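Local structure of leucine rich repeat and phosphatase domain containing protein (Entamoeba histolytica, 3EMU) at residues P10-I13 with I17-G20. The protein probably removes phosphate groups from phosphorylated proteins or other phosphoesters, as a hydrolase with a catalytic domain of the dual-specificity phosphatase family. Residues are numbered along the deposited sequence; the frame is centred on the assembly and turned at random.
Sequences PTQI and IHLG
With CG trans to the backbone N (chi1 180°) and the chain extended beyond it, Gln-12 lays its methylenes against the ring of His-18, whose chi1 of -56° turns ND1 and CE1 toward Gln-12 CB. Gln-12 CG lies over the ring face, 4.2 Å from the centroid of the His-18 ring, a CH-pi contact. The amide plane stands steeply to the ring, at 83°, and Gln-12 OE1 comes within 3.4 Å of His-18 CE1. Glutamine suits this exposed place: its aliphatic part packs on imidazole, and its polar end can meet solvent. The histidine is buried, but its ND1 is satisfied by a hydrogen bond with Tyr-30 OH.

On the face carrying Thr-11 and Leu-19, contacts between side chains are apolar. Ile-13 sets CG1 3.8 Å from Leu-19 CB, and Ile-13 CB meets Ile-17 CG2 at 4.0 Å; beta-branched isoleucines, which favour extended backbone, and leucine suit the side covered by helix 100-112. Thr-11, also beta-branched, touches Tyr-128. Pro-10, with no N-H to give, stands just before the strand, its CB 3.5 Å from Leu-19 O; Gly-20, lacking a side chain, lets it sit close.

Thr-11 and Leu-19 form an antiparallel hydrogen-bonded pair, Thr-11 N to Leu-19 O at 2.8 Å and Leu-19 N to Thr-11 O at 2.7 Å; a third, nearly straight bond joins Ile-13 N to Ile-17 O. Between them, Gln-12 and His-18 make a non-hydrogen-bonded pair. Strand 17-21 bonds onward to strand 89-94, leaving 11-14 outermost: a beta hairpin edging a mixed, helix-flanked sheet, consistent with the alpha/beta fold of dual-specificity phosphatases.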
loop_
_atom_site.group_PDB
_atom_site.type_symbol
_atom_site.label_atom_id
_atom_site.label_comp_id
_atom_site.label_asym_id
_atom_site.label_seq_id
_atom_site.Cartn_x
_atom_site.Cartn_y
_atom_site.Cartn_z
ATOM N N PRO A 10 12.285 3.979 2.426
ATOM C CA PRO A 10 10.848 3.741 2.682
ATOM C C PRO A 10 10.398 4.134 4.113
ATOM O O PRO A 10 11.229 4.359 5.014
ATOM C CB PRO A 10 10.683 2.240 2.438
ATOM C CG PRO A 10 11.915 1.789 1.687
ATOM C CD PRO A 10 13.020 2.722 2.157
ATOM N N THR A 11 9.084 4.262 4.282
ATOM C CA THR A 11 8.464 4.552 5.571
ATOM C C THR A 11 7.680 3.342 6.133
ATOM O O THR A 11 6.850 2.694 5.439
ATOM C CB THR A 11 7.539 5.790 5.474
ATOM O OG1 THR A 11 8.299 6.883 4.956
ATOM C CG2 THR A 11 6.960 6.201 6.852
ATOM N N GLN A 12 7.961 3.014 7.382
ATOM C CA GLN A 12 7.253 1.910 8.028
ATOM C C GLN A 12 5.884 2.419 8.467
ATOM O O GLN A 12 5.776 3.484 9.129
ATOM C CB GLN A 12 7.990 1.382 9.259
ATOM C CG GLN A 12 7.165 0.235 9.855
ATOM C CD GLN A 12 7.839 -0.545 10.950
ATOM O OE1 GLN A 12 8.805 -1.263 10.720
ATOM N NE2 GLN A 12 7.276 -0.469 12.145
ATOM N N ILE A 13 4.838 1.687 8.092
ATOM C CA ILE A 13 3.492 2.223 8.369
ATOM C C ILE A 13 2.919 1.633 9.700
ATOM O O ILE A 13 2.541 2.365 10.591
ATOM C CB ILE A 13 2.532 2.060 7.163
ATOM C CG1 ILE A 13 3.042 2.902 5.944
ATOM C CG2 ILE A 13 1.090 2.410 7.569
ATOM C CD1 ILE A 13 3.252 4.431 6.251
ATOM N N ILE A 17 4.850 -3.543 7.395
ATOM C CA ILE A 17 4.306 -2.796 6.263
ATOM C C ILE A 17 5.125 -1.525 6.016
ATOM O O ILE A 17 5.224 -0.618 6.882
ATOM C CB ILE A 17 2.840 -2.346 6.542
ATOM C CG1 ILE A 17 1.943 -3.534 6.944
ATOM C CG2 ILE A 17 2.259 -1.517 5.362
ATOM C CD1 ILE A 17 1.695 -4.565 5.860
ATOM N N HIS A 18 5.676 -1.446 4.799
ATOM C CA HIS A 18 6.527 -0.315 4.429
ATOM C C HIS A 18 6.032 0.283 3.121
ATOM O O HIS A 18 5.640 -0.419 2.186
ATOM C CB HIS A 18 7.988 -0.758 4.355
ATOM C CG HIS A 18 8.507 -1.393 5.622
ATOM N ND1 HIS A 18 9.350 -0.734 6.506
ATOM C CD2 HIS A 18 8.354 -2.648 6.121
ATOM C CE1 HIS A 18 9.689 -1.550 7.490
ATOM N NE2 HIS A 18 9.085 -2.712 7.292
ATOM N N LEU A 19 6.033 1.601 3.101
ATOM C CA LEU A 19 5.577 2.383 1.975
ATOM C C LEU A 19 6.787 3.104 1.293
ATOM O O LEU A 19 7.568 3.804 1.966
ATOM C CB LEU A 19 4.583 3.402 2.489
ATOM C CG LEU A 19 3.870 4.250 1.461
ATOM C CD1 LEU A 19 3.226 3.375 0.387
ATOM C CD2 LEU A 19 2.862 5.133 2.192
ATOM N N GLY A 20 6.950 2.894 -0.009
ATOM C CA GLY A 20 8.072 3.504 -0.732
ATOM C C GLY A 20 7.875 3.812 -2.228
ATOM O O GLY A 20 6.760 3.711 -2.777
#